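Local structure of L-threonine dehydrogenase (Flavobacterium frigidimaris, 2YY7) at residues K21-Y26 with S46-V51; V52-L55 with Q59-H62; H100-A105 with E155-I160. The protein binds NAD and probably catalyses oxidation of the 3-hydroxyl group of L-threonine, as a UDP-galactose 4-epimerase-like member of the short-chain dehydrogenase-reductase superfamily. All blocks are in the same frame, centred on the assembly; numbering follows the deposited sequence.

Contact 1 (K21-Y26 with S46-V51); sequences KLRKLY and SGPFEV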
loop_
_atom_site.group_PDB
_atom_site.type_symbol
_atom_site.label_atom_id
_atom_site.label_comp_id
_atom_site.label_asym_id
_atom_site.label_seq_id
_atom_site.Cartn_x
_atom_site.Cartn_y
_atom_site.Cartn_z
ATOM N N LYS A 21 13.170 12.386 26.519
ATOM C CA LYS A 21 11.901 12.504 27.227
ATOM C C LYS A 21 11.495 11.192 27.900
ATOM O O LYS A 21 11.052 11.184 29.048
ATOM C CB LYS A 21 10.806 12.955 26.262
ATOM C CG LYS A 21 9.450 13.196 26.910
ATOM C CD LYS A 21 9.496 14.282 27.969
ATOM C CE LYS A 21 8.111 14.516 28.557
ATOM N NZ LYS A 21 8.117 15.549 29.627
ATOM N N LEU A 22 11.650 10.083 27.188
ATOM C CA LEU A 22 11.301 8.784 27.748
ATOM C C LEU A 22 12.164 8.473 28.973
ATOM O O LEU A 22 11.677 7.931 29.965
ATOM C CB LEU A 22 11.480 7.700 26.682
ATOM C CG LEU A 22 10.237 7.030 26.083
ATOM C CD1 LEU A 22 9.015 7.913 26.206
ATOM C CD2 LEU A 22 10.523 6.687 24.624
ATOM N N ARG A 23 13.447 8.822 28.905
ATOM C CA ARG A 23 14.359 8.575 30.017
ATOM C C ARG A 23 14.019 9.410 31.252
ATOM O O ARG A 23 14.262 8.981 32.381
ATOM C CB ARG A 23 15.810 8.820 29.579
ATOM C CG ARG A 23 16.361 7.673 28.732
ATOM C CD ARG A 23 17.750 7.935 28.186
ATOM N NE ARG A 23 18.302 6.722 27.587
ATOM C CZ ARG A 23 19.360 6.691 26.783
ATOM N NH1 ARG A 23 19.995 7.812 26.465
ATOM N NH2 ARG A 23 19.790 5.532 26.299
ATOM N N LYS A 24 13.452 10.596 31.038
ATOM C CA LYS A 24 13.059 11.462 32.143
ATOM C C LYS A 24 11.820 10.892 32.827
ATOM O O LYS A 24 11.676 10.973 34.047
ATOM C CB LYS A 24 12.747 12.872 31.638
ATOM C CG LYS A 24 13.963 13.646 31.151
ATOM C CD LYS A 24 13.587 14.993 30.542
ATOM C CE LYS A 24 12.908 15.920 31.544
ATOM N NZ LYS A 24 11.511 15.505 31.867
ATOM N N LEU A 25 10.934 10.305 32.026
ATOM C CA LEU A 25 9.692 9.734 32.526
ATOM C C LEU A 25 9.829 8.345 33.127
ATOM O O LEU A 25 9.209 8.053 34.147
ATOM C CB LEU A 25 8.647 9.666 31.406
ATOM C CG LEU A 25 8.111 10.948 30.767
ATOM C CD1 LEU A 25 7.136 10.576 29.657
ATOM C CD2 LEU A 25 7.421 11.813 31.817
ATOM N N TYR A 26 10.635 7.487 32.508
ATOM C CA TYR A 26 10.765 6.121 33.004
ATOM C C TYR A 26 12.122 5.692 33.533
ATOM O O TYR A 26 12.274 4.556 33.982
ATOM C CB TYR A 26 10.328 5.131 31.922
ATOM C CG TYR A 26 8.922 5.357 31.408
ATOM C CD1 TYR A 26 8.702 5.986 30.187
ATOM C CD2 TYR A 26 7.813 4.944 32.145
ATOM C CE1 TYR A 26 7.413 6.200 29.707
ATOM C CE2 TYR A 26 6.515 5.156 31.672
ATOM C CZ TYR A 26 6.326 5.782 30.454
ATOM O OH TYR A 26 5.052 5.996 29.972
ATOM N N SER A 46 24.410 9.643 26.976
ATOM C CA SER A 46 23.511 9.848 28.108
ATOM C C SER A 46 22.660 8.635 28.478
ATOM O O SER A 46 21.534 8.785 28.957
ATOM C CB SER A 46 22.602 11.054 27.844
ATOM O OG SER A 46 21.779 10.839 26.711
ATOM N N GLY A 47 23.196 7.436 28.269
ATOM C CA GLY A 47 22.448 6.237 28.606
ATOM C C GLY A 47 22.840 5.011 27.801
ATOM O O GLY A 47 23.711 5.089 26.935
ATOM N N PRO A 48 22.209 3.856 28.066
ATOM C CA PRO A 48 22.507 2.612 27.350
ATOM C C PRO A 48 22.318 2.760 25.842
ATOM O O PRO A 48 21.235 3.121 25.379
ATOM C CB PRO A 48 21.518 1.621 27.954
ATOM C CG PRO A 48 21.341 2.131 29.351
ATOM C CD PRO A 48 21.207 3.618 29.119
ATOM N N PHE A 49 23.373 2.480 25.084
ATOM C CA PHE A 49 23.316 2.576 23.628
ATOM C C PHE A 49 23.780 1.273 22.984
ATOM O O PHE A 49 24.741 0.647 23.444
ATOM C CB PHE A 49 24.200 3.720 23.122
ATOM C CG PHE A 49 24.179 3.879 21.627
ATOM C CD1 PHE A 49 23.176 4.617 21.007
ATOM C CD2 PHE A 49 25.135 3.249 20.835
ATOM C CE1 PHE A 49 23.124 4.727 19.613
ATOM C CE2 PHE A 49 25.092 3.350 19.441
ATOM C CZ PHE A 49 24.086 4.089 18.830
ATOM N N GLU A 50 23.103 0.877 21.912
ATOM C CA GLU A 50 23.439 -0.345 21.193
ATOM C C GLU A 50 23.437 -0.108 19.688
ATOM O O GLU A 50 22.488 0.461 19.140
ATOM C CB GLU A 50 22.417 -1.444 21.502
ATOM C CG GLU A 50 22.391 -1.901 22.947
ATOM C CD GLU A 50 23.436 -2.959 23.241
ATOM O OE1 GLU A 50 24.408 -3.072 22.464
ATOM O OE2 GLU A 50 23.284 -3.671 24.254
ATOM N N VAL A 51 24.497 -0.544 19.018
ATOM C CA VAL A 51 24.554 -0.411 17.570
ATOM C C VAL A 51 23.644 -1.511 17.037
ATOM O O VAL A 51 23.659 -2.631 17.543
ATOM C CB VAL A 51 25.979 -0.655 17.021
ATOM C CG1 VAL A 51 25.951 -0.681 15.496
ATOM C CG2 VAL A 51 26.922 0.434 17.516
HETATM O O HOH W 1 18.846 10.680 26.188
#
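Arg23 reaches from helix 13-26 to the Ser46-Gly47-Pro48 loop of the NAD-binding Rossmann fold. This loop leads into strand 49-51, which pairs in parallel with strand 31-35. One long side chain thus joins the end of the first helix to the start of a later strand.

The packing is against backbone. Beyond CB the arginine chain runs extended to NE (chi2 175°, chi3 170°), which carries the guanidinium over the loop. Gly47 CA stands over one face of the group, toward its rim, 3.6 Å from Arg23 CZ. A side chain at Gly47 would run straight into that carbon. It would also jam against the carbonyl O of Ser46, because phi is 154°. Pro48 CD packs 3.7 Å from Arg23 NH2.

The polar contacts come from backbone carbonyls. Pro48 O sits at the edge of the guanidinium, in its plane, 3.0 Å from Arg23 NH2. Ser46 O approaches obliquely. Arg23 NH2 is also hydrogen-bonded to Val31 O on strand 31-35, so the group also ties the helix to the sheet. Ser46 OG bonds to Asp42 O, at the start of the short helix 42-45.

One water links the two segments. It accepts a hydrogen bond from Arg23 NH1 at 3.1 Å and donates one to Ser46 OG at 3.0 Å.

Contact 2 (V52-L55 with Q59-H62); sequences VNAL and QIEH. With NAD (nicotinamide-adenine-dinucleotide), chain E.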
loop_
_atom_site.group_PDB
_atom_site.type_symbol
_atom_site.label_atom_id
_atom_site.label_comp_id
_atom_site.label_asym_id
_atom_site.label_seq_id
_atom_site.Cartn_x
_atom_site.Cartn_y
_atom_site.Cartn_z
ATOM N N VAL A 52 22.837 -1.197 16.031
ATOM C CA VAL A 52 21.952 -2.203 15.464
ATOM C C VAL A 52 21.560 -1.845 14.045
ATOM O O VAL A 52 21.512 -0.673 13.682
ATOM C CB VAL A 52 20.649 -2.366 16.301
ATOM C CG1 VAL A 52 19.735 -1.158 16.106
ATOM C CG2 VAL A 52 19.926 -3.643 15.893
ATOM N N ASN A 53 21.316 -2.866 13.236
ATOM C CA ASN A 53 20.867 -2.643 11.871
ATOM C C ASN A 53 19.446 -3.188 11.865
ATOM O O ASN A 53 19.246 -4.400 11.924
ATOM C CB ASN A 53 21.713 -3.415 10.858
ATOM C CG ASN A 53 21.329 -3.087 9.428
ATOM O OD1 ASN A 53 20.172 -2.778 9.150
ATOM N ND2 ASN A 53 22.292 -3.155 8.515
ATOM N N ALA A 54 18.467 -2.290 11.815
ATOM C CA ALA A 54 17.054 -2.669 11.832
ATOM C C ALA A 54 16.652 -3.594 10.684
ATOM O O ALA A 54 15.570 -4.184 10.702
ATOM C CB ALA A 54 16.183 -1.411 11.815
ATOM N N LEU A 55 17.527 -3.716 9.692
ATOM C CA LEU A 55 17.270 -4.565 8.532
ATOM C C LEU A 55 17.519 -6.035 8.883
ATOM O O LEU A 55 17.099 -6.938 8.157
ATOM C CB LEU A 55 18.200 -4.145 7.389
ATOM C CG LEU A 55 17.668 -3.867 5.982
ATOM C CD1 LEU A 55 16.412 -3.037 6.039
ATOM C CD2 LEU A 55 18.750 -3.146 5.187
ATOM N N GLN A 59 19.522 -9.303 14.882
ATOM C CA GLN A 59 20.136 -8.274 15.715
ATOM C C GLN A 59 19.101 -7.624 16.634
ATOM O O GLN A 59 19.395 -7.311 17.781
ATOM C CB GLN A 59 20.801 -7.198 14.855
ATOM C CG GLN A 59 21.902 -7.712 13.946
ATOM C CD GLN A 59 22.708 -6.594 13.317
ATOM O OE1 GLN A 59 23.383 -6.791 12.306
ATOM N NE2 GLN A 59 22.658 -5.420 13.920
ATOM N N ILE A 60 17.891 -7.416 16.123
ATOM C CA ILE A 60 16.831 -6.809 16.925
ATOM C C ILE A 60 16.376 -7.798 17.994
ATOM O O ILE A 60 16.237 -7.442 19.163
ATOM C CB ILE A 60 15.613 -6.418 16.059
ATOM C CG1 ILE A 60 16.050 -5.464 14.940
ATOM C CG2 ILE A 60 14.552 -5.754 16.932
ATOM C CD1 ILE A 60 14.935 -5.105 13.962
ATOM N N GLU A 61 16.149 -9.041 17.584
ATOM C CA GLU A 61 15.719 -10.085 18.506
ATOM C C GLU A 61 16.720 -10.205 19.657
ATOM O O GLU A 61 16.329 -10.370 20.813
ATOM C CB GLU A 61 15.600 -11.423 17.765
ATOM C CG GLU A 61 15.066 -12.566 18.614
ATOM C CD GLU A 61 14.949 -13.871 17.840
ATOM O OE1 GLU A 61 15.974 -14.346 17.298
ATOM O OE2 GLU A 61 13.828 -14.421 17.776
ATOM N N HIS A 62 18.010 -10.113 19.339
ATOM C CA HIS A 62 19.060 -10.210 20.354
ATOM C C HIS A 62 19.000 -9.083 21.385
ATOM O O HIS A 62 19.217 -9.319 22.577
ATOM C CB HIS A 62 20.444 -10.209 19.696
ATOM C CG HIS A 62 21.577 -10.143 20.675
ATOM N ND1 HIS A 62 21.875 -11.173 21.541
ATOM C CD2 HIS A 62 22.470 -9.158 20.939
ATOM C CE1 HIS A 62 22.903 -10.826 22.298
ATOM N NE2 HIS A 62 23.283 -9.608 21.952
HETATM P PA NAD E . 16.068 10.677 10.771
HETATM O O1A NAD E . 16.471 11.987 11.356
HETATM O O2A NAD E . 16.480 10.453 9.361
HETATM O O5B NAD E . 16.476 9.483 11.726
HETATM C C5B NAD E . 16.545 8.165 11.262
HETATM C C4B NAD E . 17.524 7.391 12.111
HETATM O O4B NAD E . 17.429 6.016 11.733
HETATM C C3B NAD E . 18.981 7.860 11.891
HETATM O O3B NAD E . 19.631 8.172 13.135
HETATM C C2B NAD E . 19.609 6.689 11.124
HETATM O O2B NAD E . 20.990 6.535 11.402
HETATM C C1B NAD E . 18.757 5.509 11.617
HETATM N N9A NAD E . 18.841 4.338 10.733
HETATM C C8A NAD E . 18.813 4.351 9.338
HETATM N N7A NAD E . 18.939 3.086 8.910
HETATM C C5A NAD E . 19.022 2.294 10.001
HETATM C C6A NAD E . 19.199 0.925 10.128
HETATM N N6A NAD E . 19.383 0.173 9.064
HETATM N N1A NAD E . 19.284 0.376 11.381
HETATM C C2A NAD E . 19.193 1.167 12.516
HETATM N N3A NAD E . 19.047 2.536 12.412
HETATM C C4A NAD E . 18.972 3.073 11.150
HETATM O O3 NAD E . 14.465 10.585 10.744
HETATM P PN NAD E . 13.380 11.205 11.780
HETATM O O1N NAD E . 13.795 11.027 13.211
HETATM O O2N NAD E . 12.986 12.522 11.212
HETATM O O5D NAD E . 12.118 10.218 11.514
HETATM C C5D NAD E . 11.907 9.058 12.331
HETATM C C4D NAD E . 10.578 8.381 11.894
HETATM O O4D NAD E . 9.528 9.331 11.899
HETATM C C3D NAD E . 10.609 7.836 10.463
HETATM O O3D NAD E . 9.798 6.667 10.407
HETATM C C2D NAD E . 9.914 8.909 9.660
HETATM O O2D NAD E . 9.449 8.342 8.458
HETATM C C1D NAD E . 8.837 9.391 10.632
HETATM N N1N NAD E . 8.393 10.756 10.266
HETATM C C2N NAD E . 9.250 11.825 10.434
HETATM C C3N NAD E . 8.825 13.103 10.086
HETATM C C7N NAD E . 9.690 14.301 10.367
HETATM O O7N NAD E . 9.193 15.510 9.908
HETATM N N7N NAD E . 10.886 14.203 10.975
HETATM C C4N NAD E . 7.541 13.300 9.545
HETATM C C5N NAD E . 6.675 12.211 9.405
HETATM C C6N NAD E . 7.108 10.944 9.744
#
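Ala54 and Ile60 form the tight part of this contact, while Val52 and Gln59 form its looser side. The methyl Ile60 CD1 lies 3.4 Å from Ala54 O and 3.9 Å from Ala54 CA. It therefore packs against backbone more closely than against the Ala54 methyl. Helix 87-106 closes this side, with Leu104 on Ile60 and Ser97 on Ala54. On the other side, the Val52 and Gln59 side chains run alongside one another, pointing opposite ways. Their nearest carbons, Val52 CG2 and Gln59 CB, are 3.8 Å apart. Gln59 is partly exposed to solvent.

The loop 52-55 turns its other side to the adenine of NAD. Ala54 N donates to NAD N1A at 2.8 Å, nearly straight at 170°. NAD N6A donates to Asn53 OD1 at 3.1 Å and 172°. The same oxygen accepts from Leu55 N at 2.9 Å, which makes an Asx turn. A chi1 of -175° swings Asn53 CG away from the backbone N, which places OD1 between the loop backbone and the base. An alanine here would lose OD1, and would probably leave both the adenine amino group and Leu55 N without their acceptor. The paired donor and acceptor match the N1 and N6 edge of adenine. The loop thus reads the base, while Ile60 packs its methyl against the rear of the loop.

Contact 3 (H100-A105 with E155-I160); sequences HVLNLA and EYYHNI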
loop_
_atom_site.group_PDB
_atom_site.type_symbol
_atom_site.label_atom_id
_atom_site.label_comp_id
_atom_site.label_asym_id
_atom_site.label_seq_id
_atom_site.Cartn_x
_atom_site.Cartn_y
_atom_site.Cartn_z
ATOM N N HIS A 100 10.009 -7.030 10.856
ATOM C CA HIS A 100 10.774 -7.638 11.951
ATOM C C HIS A 100 10.174 -7.302 13.308
ATOM O O HIS A 100 9.979 -8.186 14.141
ATOM C CB HIS A 100 12.226 -7.170 11.937
ATOM C CG HIS A 100 12.973 -7.567 10.704
ATOM N ND1 HIS A 100 12.606 -8.646 9.930
ATOM C CD2 HIS A 100 14.087 -7.052 10.132
ATOM C CE1 HIS A 100 13.463 -8.779 8.933
ATOM N NE2 HIS A 100 14.372 -7.824 9.034
ATOM N N VAL A 101 9.892 -6.025 13.534
ATOM C CA VAL A 101 9.315 -5.595 14.807
ATOM C C VAL A 101 7.903 -6.153 14.996
ATOM O O VAL A 101 7.536 -6.556 16.097
ATOM C CB VAL A 101 9.282 -4.049 14.919
ATOM C CG1 VAL A 101 8.569 -3.625 16.203
ATOM C CG2 VAL A 101 10.702 -3.505 14.913
ATOM N N LEU A 102 7.118 -6.186 13.921
ATOM C CA LEU A 102 5.759 -6.712 14.006
ATOM C C LEU A 102 5.801 -8.204 14.315
ATOM O O LEU A 102 4.991 -8.702 15.101
ATOM C CB LEU A 102 4.989 -6.464 12.698
ATOM C CG LEU A 102 4.516 -5.036 12.393
ATOM C CD1 LEU A 102 3.833 -5.007 11.026
ATOM C CD2 LEU A 102 3.541 -4.557 13.471
ATOM N N ASN A 103 6.744 -8.914 13.696
ATOM C CA ASN A 103 6.895 -10.350 13.926
ATOM C C ASN A 103 7.358 -10.629 15.361
ATOM O O ASN A 103 7.038 -11.673 15.927
ATOM C CB ASN A 103 7.883 -10.956 12.914
ATOM C CG ASN A 103 7.226 -11.290 11.577
ATOM O OD1 ASN A 103 7.894 -11.359 10.541
ATOM N ND2 ASN A 103 5.918 -11.519 11.600
ATOM N N LEU A 104 8.109 -9.704 15.954
ATOM C CA LEU A 104 8.550 -9.898 17.334
ATOM C C LEU A 104 7.318 -9.825 18.234
ATOM O O LEU A 104 7.198 -10.570 19.209
ATOM C CB LEU A 104 9.560 -8.820 17.764
ATOM C CG LEU A 104 11.081 -9.063 17.697
ATOM C CD1 LEU A 104 11.385 -10.546 17.828
ATOM C CD2 LEU A 104 11.650 -8.526 16.408
ATOM N N ALA A 105 6.398 -8.924 17.898
ATOM C CA ALA A 105 5.171 -8.771 18.671
ATOM C C ALA A 105 4.279 -9.992 18.451
ATOM O O ALA A 105 3.648 -10.489 19.386
ATOM C CB ALA A 105 4.439 -7.496 18.254
ATOM N N GLU A 155 -2.348 -2.674 10.879
ATOM C CA GLU A 155 -3.746 -2.986 11.138
ATOM C C GLU A 155 -3.981 -4.489 11.006
ATOM O O GLU A 155 -4.722 -5.089 11.792
ATOM C CB GLU A 155 -4.636 -2.232 10.153
ATOM C CG GLU A 155 -6.110 -2.279 10.489
ATOM C CD GLU A 155 -6.942 -1.491 9.501
ATOM O OE1 GLU A 155 -7.058 -1.929 8.338
ATOM O OE2 GLU A 155 -7.471 -0.430 9.885
ATOM N N TYR A 156 -3.350 -5.095 10.003
ATOM C CA TYR A 156 -3.492 -6.529 9.786
ATOM C C TYR A 156 -2.976 -7.279 11.012
ATOM O O TYR A 156 -3.676 -8.123 11.570
ATOM C CB TYR A 156 -2.696 -6.978 8.557
ATOM C CG TYR A 156 -2.968 -8.417 8.170
ATOM C CD1 TYR A 156 -4.053 -8.744 7.355
ATOM C CD2 TYR A 156 -2.166 -9.456 8.649
ATOM C CE1 TYR A 156 -4.333 -10.069 7.023
ATOM C CE2 TYR A 156 -2.444 -10.790 8.323
ATOM C CZ TYR A 156 -3.529 -11.084 7.508
ATOM O OH TYR A 156 -3.810 -12.388 7.169
ATOM N N TYR A 157 -1.746 -6.980 11.424
ATOM C CA TYR A 157 -1.156 -7.645 12.584
ATOM C C TYR A 157 -1.987 -7.467 13.851
ATOM O O TYR A 157 -2.044 -8.364 14.695
ATOM C CB TYR A 157 0.274 -7.147 12.819
ATOM C CG TYR A 157 1.321 -7.940 12.066
ATOM C CD1 TYR A 157 2.154 -8.838 12.730
ATOM C CD2 TYR A 157 1.471 -7.800 10.689
ATOM C CE1 TYR A 157 3.112 -9.576 12.046
ATOM C CE2 TYR A 157 2.428 -8.534 9.989
ATOM C CZ TYR A 157 3.246 -9.420 10.675
ATOM O OH TYR A 157 4.203 -10.143 9.992
ATOM N N HIS A 158 -2.620 -6.310 13.997
ATOM C CA HIS A 158 -3.459 -6.074 15.164
ATOM C C HIS A 158 -4.707 -6.949 15.092
ATOM O O HIS A 158 -5.011 -7.700 16.025
ATOM C CB HIS A 158 -3.917 -4.621 15.241
ATOM C CG HIS A 158 -4.948 -4.387 16.300
ATOM N ND1 HIS A 158 -4.633 -4.323 17.640
ATOM C CD2 HIS A 158 -6.296 -4.286 16.224
ATOM C CE1 HIS A 158 -5.744 -4.194 18.345
ATOM N NE2 HIS A 158 -6.767 -4.170 17.511
ATOM N N ASN A 159 -5.422 -6.841 13.973
ATOM C CA ASN A 159 -6.662 -7.580 13.755
ATOM C C ASN A 159 -6.534 -9.092 13.670
ATOM O O ASN A 159 -7.415 -9.817 14.124
ATOM C CB ASN A 159 -7.362 -7.084 12.485
ATOM C CG ASN A 159 -7.910 -5.681 12.630
ATOM O OD1 ASN A 159 -8.310 -5.273 13.718
ATOM N ND2 ASN A 159 -7.948 -4.937 11.526
ATOM N N ILE A 160 -5.444 -9.568 13.083
ATOM C CA ILE A 160 -5.246 -10.998 12.924
ATOM C C ILE A 160 -4.412 -11.644 14.026
ATOM O O ILE A 160 -4.732 -12.743 14.486
ATOM C CB ILE A 160 -4.605 -11.306 11.548
ATOM C CG1 ILE A 160 -5.485 -10.731 10.436
ATOM C CG2 ILE A 160 -4.429 -12.813 11.366
ATOM C CD1 ILE A 160 -6.940 -11.218 10.479
#
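Tyr157 OH lies 2.7 Å from Asn103 ND2, the shortest polar approach between segments 100-105 and 155-160. The amide nitrogen comes in at the edge of the phenol ring, near the ring plane. It also lies 3.4 Å from Tyr157 CE1. The amide plane is turned 55° from the ring. The Asn103 CB bond points away from the other helix. With CG beside the backbone N (chi1 -83°), the amide swings back to the tyrosine.

Leu102 takes a face of the same ring. Its CB stands 3.7 Å from the Tyr157 ring centroid, only 15° off the normal, in a CH-pi contact. Farther out, Leu102 CD1 packs 3.7 Å from Tyr157 CD2. The leucine thus covers this face with its base and one branch. Leu102 O comes near the CD1 and CE1 side of the ring. The tyrosine is therefore packed by a leucine on a face and met by an amide at its hydroxyl end, and it is buried.

Leu102 also rests on Ile113 of strand 112-118, so the pair sits over the sheet. Tyr161, on the same helix as Tyr157, meets its ring edge-to-face. The neighbouring Tyr156 bonds through OH to Glu84 of the second subunit. Two adjacent helices packed on one face of the central sheet, close to a subunit interface, are typical of the Rossmann fold in short-chain dehydrogenases.

How the contacts relate
Contacts 2 and 3 are buried, while contact 1 is partly buried and has the exposed Ser46 at its margin. Contacts 1 and 2 follow each other along the chain: strand 49-51 of contact 1 leads directly into loop 52-55 of contact 2, although their centres are about 18 Å apart. Contacts 2 and 3 touch directly. Leu55 O probably accepts from His100 NE2, and Ile60 packs on His100 and Leu104, so helix 87-106 serves both. The chemistry differs with place. Contact 1 relies on a charged group, backbone carbonyls and water. Contact 2 bonds the cofactor on one side and meets its helix through Ile60 and Gln59 on the other. Contact 3 joins two helices through an aromatic ring.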